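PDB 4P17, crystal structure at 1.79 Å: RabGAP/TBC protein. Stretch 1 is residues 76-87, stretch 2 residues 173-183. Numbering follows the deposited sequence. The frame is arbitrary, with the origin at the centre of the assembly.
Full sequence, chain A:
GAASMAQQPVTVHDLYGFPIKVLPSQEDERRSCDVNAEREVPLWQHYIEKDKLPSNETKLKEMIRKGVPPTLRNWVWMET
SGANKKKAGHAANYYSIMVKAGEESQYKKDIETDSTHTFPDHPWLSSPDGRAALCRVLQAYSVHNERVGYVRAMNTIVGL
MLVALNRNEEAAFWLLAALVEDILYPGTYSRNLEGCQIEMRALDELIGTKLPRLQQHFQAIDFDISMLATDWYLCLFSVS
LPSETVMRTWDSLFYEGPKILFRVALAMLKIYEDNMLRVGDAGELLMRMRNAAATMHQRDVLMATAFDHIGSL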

ATOM      1  N   VAL A  76      -3.352  13.219   6.952  1.00  8.66           N
ATOM      2  CA  VAL A  76      -2.756  13.493   5.651  1.00  5.50           C
ATOM      3  C   VAL A  76      -3.362  12.661   4.525  1.00  6.93           C
ATOM      4  O   VAL A  76      -3.637  13.180   3.463  1.00  7.00           O
ATOM      5  CB  VAL A  76      -1.240  13.233   5.689  1.00  4.92           C
ATOM      6  CG1 VAL A  76      -0.606  13.506   4.341  1.00 11.51           C
ATOM      7  CG2 VAL A  76      -0.581  14.080   6.772  1.00  8.02           C
ATOM      8  N   TRP A  77      -3.501  11.352   4.725  1.00  5.20           N
ATOM      9  CA  TRP A  77      -4.034  10.521   3.661  1.00  6.77           C
ATOM     10  C   TRP A  77      -5.418  10.934   3.231  1.00  4.31           C
ATOM     11  O   TRP A  77      -5.728  10.925   2.058  1.00  7.65           O
ATOM     12  CB  TRP A  77      -4.113   9.080   4.081  1.00  1.94           C
ATOM     13  CG  TRP A  77      -2.820   8.387   4.162  1.00  3.95           C
ATOM     14  CD1 TRP A  77      -1.573   8.911   3.912  1.00  4.97           C
ATOM     15  CD2 TRP A  77      -2.618   7.019   4.530  1.00  5.21           C
ATOM     16  NE1 TRP A  77      -0.609   7.944   4.122  1.00  2.04           N
ATOM     17  CE2 TRP A  77      -1.231   6.783   4.512  1.00  3.93           C
ATOM     18  CE3 TRP A  77      -3.470   5.989   4.920  1.00  5.58           C
ATOM     19  CZ2 TRP A  77      -0.689   5.536   4.818  1.00  7.45           C
ATOM     20  CZ3 TRP A  77      -2.931   4.758   5.232  1.00  9.24           C
ATOM     21  CH2 TRP A  77      -1.548   4.535   5.172  1.00  5.42           C
ATOM     22  N   MET A  78      -6.267  11.207   4.208  1.00  4.84           N
ATOM     23  CA  MET A  78      -7.670  11.491   3.910  1.00  4.71           C
ATOM     24  C   MET A  78      -7.795  12.792   3.121  1.00 11.94           C
ATOM     25  O   MET A  78      -8.668  12.927   2.270  1.00  8.22           O
ATOM     26  CB  MET A  78      -8.496  11.554   5.173  1.00  6.16           C
ATOM     27  CG  MET A  78      -8.660  10.213   5.912  1.00 13.07           C
ATOM     28  SD  MET A  78      -9.490   8.894   5.002  1.00 12.43           S
ATOM     29  CE  MET A  78     -11.164   9.537   4.905  1.00  8.55           C
ATOM     30  N   GLU A  79      -6.893  13.730   3.372  1.00  7.76           N
ATOM     31  CA  GLU A  79      -6.874  14.978   2.597  1.00  9.98           C
ATOM     32  C   GLU A  79      -6.183  14.839   1.223  1.00  8.84           C
ATOM     33  O   GLU A  79      -6.777  15.131   0.182  1.00 11.69           O
ATOM     34  CB  GLU A  79      -6.180  16.079   3.409  1.00 17.22           C
ATOM     35  CG  GLU A  79      -6.092  17.435   2.698  1.00 20.81           C
ATOM     36  CD  GLU A  79      -7.448  18.054   2.446  1.00 28.25           C
ATOM     37  OE1 GLU A  79      -8.443  17.585   3.043  1.00 20.83           O
ATOM     38  OE2 GLU A  79      -7.521  19.003   1.639  1.00 26.12           O
ATOM     39  N   THR A  80      -4.932  14.381   1.189  1.00  8.89           N
ATOM     40  CA  THR A  80      -4.254  14.294  -0.105  1.00  5.28           C
ATOM     41  C   THR A  80      -4.924  13.307  -1.085  1.00  9.72           C
ATOM     42  O   THR A  80      -4.846  13.504  -2.286  1.00  9.13           O
ATOM     43  CB  THR A  80      -2.765  13.881   0.051  1.00 13.82           C
ATOM     44  OG1 THR A  80      -2.674  12.595   0.668  1.00  8.78           O
ATOM     45  CG2 THR A  80      -2.018  14.852   0.902  1.00  6.48           C
ATOM     46  N   SER A  81      -5.580  12.257  -0.596  1.00  9.75           N
ATOM     47  CA  SER A  81      -6.173  11.263  -1.512  1.00  5.54           C
ATOM     48  C   SER A  81      -7.425  11.822  -2.158  1.00  9.95           C
ATOM     49  O   SER A  81      -7.933  11.278  -3.109  1.00  9.27           O
ATOM     50  CB  SER A  81      -6.580   9.993  -0.800  1.00  7.17           C
ATOM     51  OG  SER A  81      -7.588  10.304   0.170  1.00  9.58           O
ATOM     52  N   GLY A  82      -7.959  12.871  -1.569  1.00 10.67           N
ATOM     53  CA  GLY A  82      -9.246  13.377  -1.964  1.00 14.50           C
ATOM     54  C   GLY A  82     -10.427  12.711  -1.285  1.00 16.45           C
ATOM     55  O   GLY A  82     -11.573  13.031  -1.597  1.00 10.76           O
ATOM     56  N   ALA A  83     -10.177  11.792  -0.359  1.00 11.25           N
ATOM     57  CA  ALA A  83     -11.277  11.110   0.334  1.00  8.64           C
ATOM     58  C   ALA A  83     -12.143  12.063   1.166  1.00 10.59           C
ATOM     59  O   ALA A  83     -13.356  11.815   1.312  1.00  9.26           O
ATOM     60  CB  ALA A  83     -10.746  10.001   1.220  1.00  8.97           C
ATOM     61  N   ASN A  84     -11.548  13.125   1.714  1.00  9.51           N
ATOM     62  CA  ASN A  84     -12.318  14.098   2.520  1.00  7.22           C
ATOM     63  C   ASN A  84     -13.347  14.799   1.650  1.00 12.80           C
ATOM     64  O   ASN A  84     -14.487  14.995   2.062  1.00  9.47           O
ATOM     65  CB  ASN A  84     -11.415  15.135   3.174  1.00 13.47           C
ATOM     66  CG  ASN A  84     -10.726  14.622   4.436  1.00 16.26           C
ATOM     67  OD1 ASN A  84     -11.224  13.737   5.108  1.00 10.70           O
ATOM     68  ND2 ASN A  84      -9.543  15.178   4.739  1.00 14.39           N
ATOM     69  N   LYS A  85     -12.922  15.146   0.443  1.00 13.85           N
ATOM     70  CA  LYS A  85     -13.780  15.823  -0.518  1.00 17.78           C
ATOM     71  C   LYS A  85     -14.891  14.897  -0.983  1.00  9.82           C
ATOM     72  O   LYS A  85     -16.014  15.336  -1.174  1.00 12.70           O
ATOM     73  CB  LYS A  85     -12.987  16.292  -1.733  1.00 18.31           C
ATOM     74  CG  LYS A  85     -11.929  17.346  -1.451  1.00 22.89           C
ATOM     75  CD  LYS A  85     -11.076  17.647  -2.695  1.00 39.25           C
ATOM     76  CE  LYS A  85     -10.149  16.488  -3.080  1.00 36.37           C
ATOM     77  NZ  LYS A  85      -9.810  16.470  -4.540  1.00 30.76           N
ATOM     78  N   LYS A  86     -14.592  13.612  -1.149  1.00  9.39           N
ATOM     79  CA  LYS A  86     -15.632  12.673  -1.566  1.00 10.23           C
ATOM     80  C   LYS A  86     -16.623  12.476  -0.449  1.00  8.79           C
ATOM     81  O   LYS A  86     -17.834  12.487  -0.696  1.00 18.27           O
ATOM     82  CB  LYS A  86     -15.043  11.321  -1.985  1.00 12.29           C
ATOM     83  CG  LYS A  86     -14.065  11.426  -3.122  1.00 17.78           C
ATOM     84  CD  LYS A  86     -13.352  10.137  -3.341  1.00 11.38           C
ATOM     85  CE  LYS A  86     -14.262   9.130  -4.034  1.00 14.50           C
ATOM     86  NZ  LYS A  86     -14.580   9.504  -5.433  1.00 18.45           N
ATOM     87  N   LYS A  87     -16.122  12.304   0.777  1.00  6.53           N
ATOM     88  CA  LYS A  87     -16.983  12.164   1.932  1.00  9.58           C
ATOM     89  C   LYS A  87     -17.944  13.339   2.044  1.00 10.71           C
ATOM     90  O   LYS A  87     -19.142  13.164   2.266  1.00 14.35           O
ATOM     91  CB  LYS A  87     -16.150  12.059   3.208  1.00 11.72           C
ATOM     92  CG  LYS A  87     -16.954  11.732   4.407  1.00 20.63           C
ATOM     93  CD  LYS A  87     -16.075  11.711   5.644  1.00 23.21           C
ATOM     94  CE  LYS A  87     -16.885  11.606   6.911  1.00 28.05           C
ATOM     95  NZ  LYS A  87     -16.017  11.763   8.130  1.00 34.44           N
ATOM     96  N   PHE A 173     -13.370   3.284   4.290  1.00  5.24           N
ATOM     97  CA  PHE A 173     -14.284   3.275   3.167  1.00  4.02           C
ATOM     98  C   PHE A 173     -14.046   4.442   2.180  1.00  6.93           C
ATOM     99  O   PHE A 173     -13.997   4.256   0.981  1.00  5.67           O
ATOM    100  CB  PHE A 173     -15.728   3.314   3.686  1.00  4.87           C
ATOM    101  CG  PHE A 173     -16.748   3.473   2.601  1.00  6.64           C
ATOM    102  CD1 PHE A 173     -17.272   2.357   1.949  1.00  6.01           C
ATOM    103  CD2 PHE A 173     -17.215   4.739   2.266  1.00  8.61           C
ATOM    104  CE1 PHE A 173     -18.228   2.500   0.965  1.00  5.30           C
ATOM    105  CE2 PHE A 173     -18.153   4.906   1.250  1.00  8.54           C
ATOM    106  CZ  PHE A 173     -18.676   3.796   0.620  1.00 11.59           C
ATOM    107  N   TRP A 174     -13.855   5.653   2.686  1.00  6.96           N
ATOM    108  CA  TRP A 174     -13.694   6.780   1.791  1.00  7.59           C
ATOM    109  C   TRP A 174     -12.281   6.785   1.147  1.00  9.39           C
ATOM    110  O   TRP A 174     -12.114   7.211  -0.008  1.00  6.97           O
ATOM    111  CB  TRP A 174     -13.999   8.082   2.538  1.00  9.84           C
ATOM    112  CG  TRP A 174     -15.462   8.208   2.781  1.00  8.74           C
ATOM    113  CD1 TRP A 174     -16.111   8.211   3.980  1.00 12.15           C
ATOM    114  CD2 TRP A 174     -16.476   8.347   1.776  1.00 11.76           C
ATOM    115  NE1 TRP A 174     -17.476   8.362   3.783  1.00 10.22           N
ATOM    116  CE2 TRP A 174     -17.722   8.427   2.440  1.00 12.79           C
ATOM    117  CE3 TRP A 174     -16.449   8.409   0.383  1.00 10.98           C
ATOM    118  CZ2 TRP A 174     -18.928   8.571   1.746  1.00 18.75           C
ATOM    119  CZ3 TRP A 174     -17.642   8.513  -0.306  1.00 10.73           C
ATOM    120  CH2 TRP A 174     -18.867   8.607   0.381  1.00 16.66           C
ATOM    121  N   LEU A 175     -11.294   6.258   1.855  1.00  9.51           N
ATOM    122  CA  LEU A 175      -9.940   6.157   1.281  1.00  9.32           C
ATOM    123  C   LEU A 175      -9.912   5.096   0.176  1.00  7.51           C
ATOM    124  O   LEU A 175      -9.277   5.291  -0.860  1.00  7.27           O
ATOM    125  CB  LEU A 175      -8.904   5.855   2.367  1.00 10.76           C
ATOM    126  CG  LEU A 175      -7.422   5.863   1.957  1.00 10.13           C
ATOM    127  CD1 LEU A 175      -6.894   7.270   1.590  1.00  7.02           C
ATOM    128  CD2 LEU A 175      -6.585   5.320   3.106  1.00 11.27           C
ATOM    129  N   LEU A 176     -10.595   3.975   0.398  1.00  6.72           N
ATOM    130  CA  LEU A 176     -10.740   2.948  -0.618  1.00  4.64           C
ATOM    131  C   LEU A 176     -11.444   3.545  -1.863  1.00  6.34           C
ATOM    132  O   LEU A 176     -11.031   3.323  -2.994  1.00  6.93           O
ATOM    133  CB  LEU A 176     -11.519   1.762  -0.051  1.00  4.65           C
ATOM    134  CG  LEU A 176     -11.743   0.601  -1.025  1.00  6.53           C
ATOM    135  CD1 LEU A 176     -10.417  -0.071  -1.428  1.00  8.98           C
ATOM    136  CD2 LEU A 176     -12.693  -0.410  -0.412  1.00  3.20           C
ATOM    137  N   ALA A 177     -12.515   4.319  -1.655  1.00  4.48           N
ATOM    138  CA  ALA A 177     -13.197   4.956  -2.778  1.00  5.40           C
ATOM    139  C   ALA A 177     -12.248   5.867  -3.551  1.00 10.91           C
ATOM    140  O   ALA A 177     -12.157   5.799  -4.787  1.00  9.84           O
ATOM    141  CB  ALA A 177     -14.402   5.767  -2.283  1.00  7.08           C
ATOM    142  N   ALA A 178     -11.534   6.726  -2.830  1.00 12.95           N
ATOM    143  CA  ALA A 178     -10.568   7.610  -3.486  1.00  7.22           C
ATOM    144  C   ALA A 178      -9.545   6.809  -4.296  1.00  5.85           C
ATOM    145  O   ALA A 178      -9.225   7.146  -5.423  1.00  6.58           O
ATOM    146  CB  ALA A 178      -9.882   8.486  -2.462  1.00  8.43           C
ATOM    147  N   LEU A 179      -9.086   5.701  -3.745  1.00  8.94           N
ATOM    148  CA  LEU A 179      -8.064   4.882  -4.391  1.00  3.16           C
ATOM    149  C   LEU A 179      -8.534   4.238  -5.687  1.00  6.18           C
ATOM    150  O   LEU A 179      -7.887   4.338  -6.730  1.00  9.26           O
ATOM    151  CB  LEU A 179      -7.609   3.820  -3.389  1.00  7.36           C
ATOM    152  CG  LEU A 179      -6.729   2.707  -3.917  1.00  7.79           C
ATOM    153  CD1 LEU A 179      -5.294   3.240  -4.088  1.00  9.28           C
ATOM    154  CD2 LEU A 179      -6.753   1.524  -2.992  1.00 17.41           C
ATOM    155  N   VAL A 180      -9.655   3.552  -5.600  1.00  8.60           N
ATOM    156  CA  VAL A 180     -10.265   2.856  -6.717  1.00 10.61           C
ATOM    157  C   VAL A 180     -10.779   3.831  -7.747  1.00  8.90           C
ATOM    158  O   VAL A 180     -10.604   3.605  -8.941  1.00 10.80           O
ATOM    159  CB  VAL A 180     -11.429   1.983  -6.249  1.00 10.92           C
ATOM    160  CG1 VAL A 180     -12.087   1.280  -7.406  1.00 10.72           C
ATOM    161  CG2 VAL A 180     -10.949   0.966  -5.246  1.00  7.44           C
ATOM    162  N   GLU A 181     -11.446   4.894  -7.300  1.00  8.08           N
ATOM    163  CA  GLU A 181     -12.160   5.733  -8.246  1.00 12.62           C
ATOM    164  C   GLU A 181     -11.326   6.859  -8.844  1.00 12.90           C
ATOM    165  O   GLU A 181     -11.595   7.274  -9.975  1.00  9.67           O
ATOM    166  CB  GLU A 181     -13.408   6.299  -7.577  1.00 14.46           C
ATOM    167  CG  GLU A 181     -14.297   5.186  -7.041  1.00  9.87           C
ATOM    168  CD  GLU A 181     -15.328   5.651  -6.049  1.00 11.69           C
ATOM    169  OE1 GLU A 181     -15.750   6.843  -6.065  1.00 13.55           O
ATOM    170  OE2 GLU A 181     -15.703   4.816  -5.211  1.00 10.23           O
ATOM    171  N   ASP A 182     -10.325   7.358  -8.111  1.00 11.88           N
ATOM    172  CA  ASP A 182      -9.671   8.633  -8.473  1.00 14.00           C
ATOM    173  C   ASP A 182      -8.152   8.510  -8.633  1.00  8.44           C
ATOM    174  O   ASP A 182      -7.555   9.233  -9.401  1.00 10.77           O
ATOM    175  CB  ASP A 182      -9.976   9.710  -7.422  1.00  9.87           C
ATOM    176  CG  ASP A 182     -11.468   9.943  -7.262  1.00 13.30           C
ATOM    177  OD1 ASP A 182     -12.181   9.862  -8.281  1.00 21.80           O
ATOM    178  OD2 ASP A 182     -11.918  10.203  -6.138  1.00 18.41           O
ATOM    179  N   ILE A 183      -7.553   7.578  -7.910  1.00  6.23           N
ATOM    180  CA  ILE A 183      -6.093   7.461  -7.893  1.00  5.02           C
ATOM    181  C   ILE A 183      -5.625   6.376  -8.871  1.00  5.84           C
ATOM    182  O   ILE A 183      -4.823   6.667  -9.769  1.00  9.80           O
ATOM    183  CB  ILE A 183      -5.584   7.179  -6.506  1.00  4.76           C
ATOM    184  CG1 ILE A 183      -5.943   8.362  -5.585  1.00 10.75           C
ATOM    185  CG2 ILE A 183      -4.064   6.981  -6.539  1.00  6.24           C
ATOM    186  CD1 ILE A 183      -5.467   8.204  -4.124  1.00  6.91           C
TER

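Stretch 1 is two helical segments joined by a tight turn, and stretch 2 is one helix that both segments pack against. The first helix runs at 42° to helix 173-183 with the axes 10.0 Å apart; after the turn, helix 83-87 crosses it at 108° and closer, 8.7 Å. The turn depends on Gly-82, whose backbone angles (phi 86°, psi 3°) would jam a CB against the preceding carbonyl O; it is the first residue to leave helical phi/psi and occupies the N-cap position of the second helix. Ser-81 steadies the same corner: its OG donates to Trp-77 O (2.7 Å) and accepts from Ala-83 N (3.0 Å), so this hydroxyl can be buried among apolar neighbours, 3.4 Å from Leu-175 CD1.

The contact buries 605 Å², with Lys-86 (112 Å²) and Trp-174 (108 Å²) the most covered. Small residues line the close approach. The CA atoms of Ala-83 and Trp-174 are 5.2 Å apart, and Ala-83 CB rests 3.3 Å from Trp-174 O and 4.1 Å from Ala-178 CB. Where the axes are wider apart, longer side chains fill the space: Trp-77 CE3 meets Leu-175 CD2 at 3.7 Å, and Met-78 bends through three m rotamers to bring CE within 4.0 Å of Trp-174 CB.

The second segment uses lysine in two ways. Lys-86 points toward stretch 2 and sits in a hole formed by Ala-177, Ala-178, Glu-181 and Asp-182. Its methylene CE lies 3.8 Å from Ala-177 CB, while NZ reaches past the alanines to form salt bridges with Glu-181 OE1 (3.0 Å) and Asp-182 OD2 (2.8 Å). Greasy stem and charged tip thus each meet a matching surface. Lys-87, extended and exposed, lays CG over the face of the Trp-174 indole, 3.7 Å from the centroid of its five-membered ring, covering a buried aromatic with an aliphatic chain.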